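Uncharacterized protein (Bacteroides ovatus, PDB 4IRT) is of unknown function but, as a BNR repeat-like protein with a beta-propeller fold, is a putative neuraminidase that may act on sialic acid-containing glycans. Local coordinates at residues 119-128 with 138-146; 16-27 with 69-79. All coordinates share one frame; numbering follows the deposited sequence. Where two conformers were deposited one is given.

Contact 1: residues 119-128 with 138-146; sequences VDEGNVTYPE and LFVYRSGSS
The guanidinium of Arg142 receives CE2 of Tyr126 over one face, set toward the rim and 3.9 Å from NH1, while water 3 lies in its plane at the edge. That water, 3.3 Å from Arg142 NE, is also hydrogen-bonded to Thr125 OG1. The Tyr126 ring, turned 72° from the guanidinium, carries CG2 of its neighbour Thr125 over the centre of one face, and its hydroxyl reaches Arg142 NH1 through water 4. The ring of Tyr141 meets Asp120 O at its edge: the hydroxyl donates to that oxygen at 2.7 Å from above the carbonyl plane, and water 2 ties the same hydroxyl to Glu121 OE2, which also accepts from Thr117 N. Both methyls of Val124 pack on the CD2 side of this ring, CG2 lying 3.9 Å from CE2. CB of Pro127 touches Phe139 at CZ (3.6 Å). Beyond the strand end, Ser145 OG donates to Asn123 OD1 at 2.6 Å. Paired backbone bonds join Thr125 with Arg142 and Glu128 with Val140; the register slips by one residue between them, a beta bulge at Tyr126 and Pro127. The whole is an antiparallel hairpin, the first two strands of a four-stranded propeller blade.

Contact 2: residues 16-27 with 69-79; sequences TSVNTTVFRNNS and VKDAHNIISMM
Arg24 reaches Ile76 because its side chain, with CG anti to the carbonyl carbon (chi1 -63°), bends at chi3 (56°) and turns the NE edge of the guanidinium toward the carbonyl of Ile76. Ile75 holds CG1 between its backbone N and carbonyl carbon (chi1 62°), which sends CG1 to Phe23 CE1 at 3.7 Å and CG2 against Val18 O and Thr21 OG1. The hydroxyl of Thr21 sits over the centre of one face of the Phe23 ring.

Ile76 O accepts from both NE and NH2 of Arg24: NE at 2.8 Å, lying in the carbonyl plane, and NH2 at 3.1 Å, well above it. NH1 donates to Asn19 O at 2.9 Å, again in the guanidinium plane, and NH2 also bonds Ser38 O. Ser27 CB covers one face of the group and water 5 lies over the other; this water links Val18 O to Ile76 N. A leucine in place of Arg24 would probably leave the carbonyls of Ile76, Asn19 and Ser38 without these donors.

Toward the strand, Asn25 N donates to Ser77 OG at 3.0 Å, a hydroxyl itself bonded to Pro127 O, while a reciprocal backbone pair joins Asn26, preceded by a cis peptide, to Met78, a selenomethionine. At the other end Thr16 OG1 donates to Val69 O at 2.7 Å and accepts from Val18 N, forming an ST turn. Between these ends Val18 packs on Ala72 and Val69, its CB 3.9 Å from Ala72 CA.

This is a buried loop whose irregular backbone is met partly by side chains, partly by backbone pairing and a water: one arginine, its orientation fixed by acceptors in its plane, serves carbonyls of both segments, and its positive charge is probably stabilised by their dipoles.

Overall arrangement
Contact 2 precedes contact 1 in sequence, and their centres are about 15 Å apart. They meet directly: Pro127 O of contact 1 and Ser77 OG of contact 2 are 2.6 Å apart in a probable hydrogen bond, and the Tyr126 and Phe23 rings pack edge-to-face, with CD1 of Tyr126 3.5 Å from CE1 of Phe23. Contact 2 is buried about 9 Å from the centre of the chain, where the end of residues 16-27 pairs with strand 76-80, while contact 1, about 15 Å from that centre, belongs to the next sheet of the propeller. Neighbouring blades are thus joined through polar and aromatic links. A 1,2-ethanediol, probably from crystallisation, lies about 3 Å from the Val69 side chain.

Contact 1: residues 119-128 with 138-146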
# COMPACT_ATOMS: atom_id res chain seq x y z
N VAL A 119 -18.84 -13.58 -6.67
CA VAL A 119 -18.58 -13.53 -8.11
C VAL A 119 -17.17 -13.06 -8.36
O VAL A 119 -16.73 -12.06 -7.77
CB VAL A 119 -19.55 -12.55 -8.82
CG1 VAL A 119 -19.33 -12.57 -10.34
CG2 VAL A 119 -21.00 -12.86 -8.47
N ASP A 120 -16.46 -13.75 -9.26
CA ASP A 120 -15.08 -13.39 -9.61
C ASP A 120 -14.17 -13.41 -8.37
O ASP A 120 -13.32 -12.55 -8.24
CB ASP A 120 -14.98 -11.99 -10.26
CG ASP A 120 -15.98 -11.76 -11.37
OD1 ASP A 120 -16.28 -12.71 -12.12
OD2 ASP A 120 -16.46 -10.61 -11.49
N GLU A 121 -14.35 -14.37 -7.48
CA GLU A 121 -13.54 -14.50 -6.26
C GLU A 121 -12.71 -15.79 -6.25
O GLU A 121 -12.27 -16.26 -5.18
CB GLU A 121 -14.46 -14.41 -5.03
CG GLU A 121 -15.06 -13.03 -4.92
CD GLU A 121 -16.13 -12.87 -3.85
OE1 GLU A 121 -16.48 -13.81 -3.11
OE2 GLU A 121 -16.63 -11.74 -3.76
N GLY A 122 -12.46 -16.35 -7.44
CA GLY A 122 -11.71 -17.59 -7.59
C GLY A 122 -10.20 -17.45 -7.78
O GLY A 122 -9.48 -18.43 -7.63
N ASN A 123 -9.73 -16.24 -8.09
CA ASN A 123 -8.36 -16.00 -8.53
C ASN A 123 -7.86 -14.65 -8.10
O ASN A 123 -7.63 -13.76 -8.92
CB ASN A 123 -8.26 -16.08 -10.06
CG ASN A 123 -8.63 -17.43 -10.60
OD1 ASN A 123 -7.78 -18.30 -10.76
ND2 ASN A 123 -9.92 -17.64 -10.85
N VAL A 124 -7.69 -14.51 -6.79
CA VAL A 124 -7.43 -13.22 -6.15
C VAL A 124 -5.94 -13.08 -5.91
O VAL A 124 -5.25 -14.06 -5.56
CB VAL A 124 -8.13 -13.18 -4.78
CG1 VAL A 124 -7.72 -11.97 -3.97
CG2 VAL A 124 -9.65 -13.28 -4.95
N THR A 125 -5.45 -11.85 -6.10
CA THR A 125 -4.12 -11.47 -5.64
C THR A 125 -4.23 -10.02 -5.13
O THR A 125 -5.05 -9.27 -5.63
CB THR A 125 -3.05 -11.55 -6.77
OG1 THR A 125 -3.16 -12.79 -7.49
CG2 THR A 125 -1.59 -11.47 -6.21
N TYR A 126 -3.39 -9.66 -4.16
CA TYR A 126 -3.24 -8.27 -3.69
C TYR A 126 -4.54 -7.67 -3.11
O TYR A 126 -5.05 -6.67 -3.61
CB TYR A 126 -2.70 -7.36 -4.79
CG TYR A 126 -1.43 -7.87 -5.43
CD1 TYR A 126 -0.32 -8.23 -4.66
CD2 TYR A 126 -1.34 -8.02 -6.81
CE1 TYR A 126 0.83 -8.71 -5.24
CE2 TYR A 126 -0.18 -8.49 -7.40
CZ TYR A 126 0.90 -8.83 -6.62
OH TYR A 126 2.04 -9.30 -7.22
N PRO A 127 -5.06 -8.28 -2.02
CA PRO A 127 -6.19 -7.67 -1.33
C PRO A 127 -5.81 -6.32 -0.68
O PRO A 127 -4.75 -6.23 -0.05
CB PRO A 127 -6.53 -8.70 -0.24
CG PRO A 127 -5.18 -9.36 0.06
CD PRO A 127 -4.51 -9.45 -1.29
N GLU A 128 -6.66 -5.31 -0.87
CA GLU A 128 -6.47 -3.98 -0.28
C GLU A 128 -7.80 -3.43 0.20
O GLU A 128 -8.78 -3.49 -0.54
CB GLU A 128 -5.94 -2.97 -1.31
CG GLU A 128 -4.70 -3.34 -2.11
CD GLU A 128 -4.55 -2.47 -3.38
OE1 GLU A 128 -4.98 -1.31 -3.41
OE2 GLU A 128 -4.04 -2.97 -4.40
N LEU A 138 -14.11 0.13 1.21
CA LEU A 138 -13.78 -0.26 -0.16
C LEU A 138 -12.82 -1.44 -0.12
O LEU A 138 -11.94 -1.49 0.74
CB LEU A 138 -13.09 0.89 -0.87
CG LEU A 138 -13.20 0.90 -2.38
CD1 LEU A 138 -14.59 1.30 -2.83
CD2 LEU A 138 -12.15 1.84 -2.97
N PHE A 139 -12.98 -2.37 -1.05
CA PHE A 139 -12.03 -3.46 -1.22
C PHE A 139 -11.64 -3.51 -2.67
O PHE A 139 -12.48 -3.44 -3.55
CB PHE A 139 -12.63 -4.79 -0.82
CG PHE A 139 -11.66 -5.97 -0.86
CD1 PHE A 139 -10.64 -6.08 0.08
CD2 PHE A 139 -11.85 -6.99 -1.77
CE1 PHE A 139 -9.81 -7.20 0.10
CE2 PHE A 139 -11.03 -8.10 -1.76
CZ PHE A 139 -10.02 -8.22 -0.83
N VAL A 140 -10.35 -3.63 -2.90
CA VAL A 140 -9.82 -3.73 -4.24
C VAL A 140 -8.90 -4.94 -4.30
O VAL A 140 -8.17 -5.23 -3.34
CB VAL A 140 -9.06 -2.48 -4.69
CG1 VAL A 140 -8.51 -2.70 -6.09
CG2 VAL A 140 -9.96 -1.27 -4.67
N TYR A 141 -8.94 -5.65 -5.43
CA TYR A 141 -8.02 -6.76 -5.64
C TYR A 141 -7.81 -6.96 -7.14
O TYR A 141 -8.55 -6.40 -7.95
CB TYR A 141 -8.55 -8.04 -4.97
CG TYR A 141 -9.85 -8.63 -5.53
CD1 TYR A 141 -11.07 -8.09 -5.18
CD2 TYR A 141 -9.84 -9.71 -6.41
CE1 TYR A 141 -12.25 -8.62 -5.67
CE2 TYR A 141 -11.02 -10.25 -6.90
CZ TYR A 141 -12.24 -9.69 -6.52
OH TYR A 141 -13.44 -10.20 -6.99
N ARG A 142 -6.78 -7.76 -7.45
CA ARG A 142 -6.51 -8.18 -8.82
C ARG A 142 -7.08 -9.57 -9.03
O ARG A 142 -6.76 -10.53 -8.30
CB ARG A 142 -5.01 -8.20 -9.17
CG ARG A 142 -4.76 -8.54 -10.64
CD ARG A 142 -3.31 -8.76 -11.03
NE ARG A 142 -2.77 -10.06 -10.62
CZ ARG A 142 -1.47 -10.37 -10.65
NH1 ARG A 142 -0.60 -9.48 -11.10
NH2 ARG A 142 -1.05 -11.55 -10.26
N SER A 143 -7.94 -9.68 -10.02
CA SER A 143 -8.52 -10.96 -10.38
C SER A 143 -7.84 -11.52 -11.61
O SER A 143 -7.71 -10.83 -12.63
CB SER A 143 -10.01 -10.79 -10.70
OG SER A 143 -10.55 -12.06 -11.05
N GLY A 144 -7.43 -12.79 -11.55
CA GLY A 144 -6.90 -13.49 -12.74
C GLY A 144 -5.69 -14.33 -12.37
O GLY A 144 -5.03 -14.08 -11.36
N SER A 145 -5.43 -15.34 -13.18
CA SER A 145 -4.25 -16.19 -13.03
C SER A 145 -3.53 -16.28 -14.38
O SER A 145 -4.11 -15.91 -15.41
CB SER A 145 -4.65 -17.61 -12.57
OG SER A 145 -5.36 -17.59 -11.33
N SER A 146 -2.30 -16.77 -14.35
CA SER A 146 -1.52 -17.07 -15.56
C SER A 146 -1.28 -15.82 -16.38
O SER A 146 -1.29 -15.86 -17.62
CB SER A 146 -2.23 -18.13 -16.40
OG SER A 146 -2.60 -19.24 -15.61
O HOH W 1 -10.77 -13.62 -8.77
O HOH W 2 -15.65 -9.76 -5.33
O HOH W 3 -4.83 -12.29 -9.42
O HOH W 4 2.17 -9.84 -9.86

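Contact 2: residues 16-27 with 69-79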
# COMPACT_ATOMS: atom_id res chain seq x y z
N THR A 16 10.83 -14.67 4.54
CA THR A 16 10.46 -13.89 3.38
C THR A 16 9.95 -12.52 3.87
O THR A 16 9.80 -12.31 5.06
CB THR A 16 9.32 -14.53 2.55
OG1 THR A 16 8.09 -14.40 3.28
CG2 THR A 16 9.62 -15.99 2.20
N SER A 17 9.66 -11.62 2.93
CA SER A 17 9.15 -10.27 3.22
C SER A 17 7.63 -10.19 3.29
O SER A 17 7.08 -9.10 3.23
CB SER A 17 9.64 -9.29 2.14
OG SER A 17 9.31 -9.75 0.84
N VAL A 18 6.94 -11.32 3.44
CA VAL A 18 5.49 -11.36 3.44
C VAL A 18 4.83 -10.39 4.43
O VAL A 18 3.76 -9.79 4.14
CB VAL A 18 4.94 -12.82 3.56
CG1 VAL A 18 5.13 -13.37 4.96
CG2 VAL A 18 3.48 -12.87 3.13
N ASN A 19 5.46 -10.18 5.58
CA ASN A 19 4.89 -9.26 6.57
C ASN A 19 5.18 -7.81 6.28
O ASN A 19 4.58 -6.94 6.91
CB ASN A 19 5.43 -9.58 7.97
CG ASN A 19 4.77 -10.77 8.62
OD1 ASN A 19 3.63 -11.14 8.33
ND2 ASN A 19 5.49 -11.37 9.54
N THR A 20 6.10 -7.53 5.34
CA THR A 20 6.67 -6.20 5.17
C THR A 20 6.71 -5.76 3.68
O THR A 20 7.76 -5.40 3.15
CB THR A 20 8.09 -6.16 5.76
OG1 THR A 20 8.92 -7.15 5.11
CG2 THR A 20 8.08 -6.43 7.26
N THR A 21 5.59 -5.84 2.97
CA THR A 21 5.55 -5.30 1.61
C THR A 21 4.83 -3.96 1.64
O THR A 21 4.07 -3.63 2.57
CB THR A 21 4.84 -6.22 0.60
OG1 THR A 21 3.42 -6.05 0.72
CG2 THR A 21 5.26 -7.70 0.79
N VAL A 22 5.10 -3.16 0.61
CA VAL A 22 4.56 -1.81 0.50
C VAL A 22 3.04 -1.85 0.29
O VAL A 22 2.35 -0.87 0.58
CB VAL A 22 5.27 -1.04 -0.65
CG1 VAL A 22 4.79 -1.53 -2.01
CG2 VAL A 22 5.07 0.45 -0.53
N PHE A 23 2.52 -3.00 -0.15
CA PHE A 23 1.14 -3.12 -0.56
C PHE A 23 0.24 -3.80 0.49
O PHE A 23 -0.87 -4.19 0.20
CB PHE A 23 1.00 -3.76 -1.94
CG PHE A 23 1.68 -5.09 -2.09
CD1 PHE A 23 1.05 -6.26 -1.72
CD2 PHE A 23 2.95 -5.16 -2.66
CE1 PHE A 23 1.70 -7.48 -1.85
CE2 PHE A 23 3.60 -6.38 -2.81
CZ PHE A 23 2.97 -7.54 -2.40
N ARG A 24 0.72 -3.89 1.72
CA ARG A 24 -0.16 -4.22 2.83
C ARG A 24 -1.04 -3.02 3.16
O ARG A 24 -0.56 -1.98 3.61
CB ARG A 24 0.68 -4.65 4.03
CG ARG A 24 1.49 -5.93 3.75
CD ARG A 24 1.94 -6.67 5.03
NE ARG A 24 0.80 -7.01 5.88
CZ ARG A 24 0.80 -7.17 7.20
NH1 ARG A 24 1.93 -7.20 7.93
NH2 ARG A 24 -0.36 -7.40 7.82
N ASN A 25 -2.33 -3.15 2.90
CA ASN A 25 -3.28 -2.05 3.03
C ASN A 25 -4.48 -2.54 3.82
O ASN A 25 -5.52 -2.88 3.23
CB ASN A 25 -3.72 -1.57 1.62
CG ASN A 25 -2.64 -0.70 0.95
OD1 ASN A 25 -2.36 0.40 1.40
ND2 ASN A 25 -2.03 -1.21 -0.08
N ASN A 26 -4.38 -2.61 5.16
CA ASN A 26 -3.28 -2.15 6.02
C ASN A 26 -2.67 -3.28 6.85
O ASN A 26 -3.29 -4.35 7.10
CB ASN A 26 -3.82 -1.14 7.02
CG ASN A 26 -4.05 0.22 6.43
OD1 ASN A 26 -4.27 0.37 5.22
ND2 ASN A 26 -4.01 1.23 7.29
N SER A 27 -1.43 -3.07 7.24
CA SER A 27 -0.82 -3.91 8.27
C SER A 27 -1.14 -3.38 9.66
O SER A 27 -1.13 -4.13 10.62
CB SER A 27 0.70 -3.92 8.07
OG SER A 27 1.23 -2.60 8.14
N VAL A 69 3.42 -18.47 3.89
CA VAL A 69 4.39 -17.41 4.15
C VAL A 69 5.68 -17.51 3.31
O VAL A 69 6.35 -16.51 3.11
CB VAL A 69 4.73 -17.31 5.66
CG1 VAL A 69 3.49 -16.88 6.45
CG2 VAL A 69 5.26 -18.62 6.21
N LYS A 70 5.99 -18.70 2.78
CA LYS A 70 7.08 -18.84 1.81
C LYS A 70 6.88 -18.09 0.50
O LYS A 70 7.85 -17.88 -0.23
CB LYS A 70 7.35 -20.33 1.53
CG LYS A 70 7.98 -21.01 2.71
CD LYS A 70 8.29 -22.45 2.39
CE LYS A 70 8.57 -23.26 3.66
NZ LYS A 70 9.94 -22.97 4.15
N ASP A 71 5.65 -17.66 0.20
CA ASP A 71 5.35 -16.79 -0.94
C ASP A 71 5.06 -15.38 -0.44
O ASP A 71 3.99 -15.10 0.14
CB ASP A 71 4.16 -17.34 -1.73
CG ASP A 71 3.97 -16.67 -3.06
OD1 ASP A 71 4.30 -15.48 -3.20
OD2 ASP A 71 3.44 -17.33 -3.99
N ALA A 72 6.01 -14.48 -0.65
CA ALA A 72 5.87 -13.08 -0.20
C ALA A 72 4.73 -12.33 -0.83
O ALA A 72 4.44 -11.21 -0.40
CB ALA A 72 7.19 -12.33 -0.42
N HIS A 73 4.09 -12.87 -1.88
CA HIS A 73 2.87 -12.26 -2.40
C HIS A 73 1.69 -12.35 -1.45
O HIS A 73 0.75 -11.53 -1.54
CB HIS A 73 2.44 -12.91 -3.71
CG HIS A 73 3.40 -12.65 -4.83
ND1 HIS A 73 4.50 -13.44 -5.06
CD2 HIS A 73 3.42 -11.68 -5.78
CE1 HIS A 73 5.17 -12.95 -6.09
NE2 HIS A 73 4.52 -11.91 -6.56
N ASN A 74 1.72 -13.36 -0.59
CA ASN A 74 0.54 -13.85 0.11
C ASN A 74 0.20 -13.05 1.40
O ASN A 74 -0.07 -13.61 2.48
CB ASN A 74 0.70 -15.34 0.40
CG ASN A 74 0.59 -16.21 -0.83
OD1 ASN A 74 1.20 -15.92 -1.88
ND2 ASN A 74 -0.17 -17.29 -0.72
N ILE A 75 0.20 -11.73 1.24
CA ILE A 75 0.09 -10.80 2.37
C ILE A 75 -1.27 -10.77 3.05
O ILE A 75 -2.27 -11.26 2.51
CB ILE A 75 0.47 -9.38 1.93
CG1 ILE A 75 -0.50 -8.87 0.84
CG2 ILE A 75 1.91 -9.38 1.42
CD1 ILE A 75 -1.51 -7.91 1.36
N ILE A 76 -1.29 -10.15 4.21
CA ILE A 76 -2.49 -9.84 4.98
C ILE A 76 -2.77 -8.34 4.84
O ILE A 76 -1.89 -7.49 5.13
CB ILE A 76 -2.25 -10.10 6.48
CG1 ILE A 76 -1.85 -11.55 6.77
CG2 ILE A 76 -3.50 -9.70 7.30
CD1 ILE A 76 -0.94 -11.67 7.98
N SER A 77 -3.99 -8.00 4.46
CA SER A 77 -4.49 -6.64 4.56
C SER A 77 -5.71 -6.61 5.48
O SER A 77 -6.62 -7.45 5.37
CB SER A 77 -4.91 -6.11 3.18
OG SER A 77 -3.80 -5.76 2.35
N MSE A 78 -5.74 -5.60 6.36
CA MSE A 78 -6.82 -5.40 7.31
C MSE A 78 -7.35 -3.98 7.30
O MSE A 78 -6.71 -3.05 6.76
CB MSE A 78 -6.35 -5.77 8.72
CG MSE A 78 -5.67 -4.62 9.42
SE MSE A 78 -4.67 -5.03 11.05
CE MSE A 78 -6.05 -5.90 12.03
N MSE A 79 -8.53 -3.81 7.90
CA MSE A 79 -9.18 -2.50 8.03
C MSE A 79 -10.29 -2.60 9.04
O MSE A 79 -10.81 -3.68 9.27
CB MSE A 79 -9.76 -2.06 6.68
CG MSE A 79 -10.40 -0.68 6.62
SE MSE A 79 -9.25 0.78 7.24
CE MSE A 79 -7.67 0.45 6.18
O HOH W 5 1.42 -10.18 5.55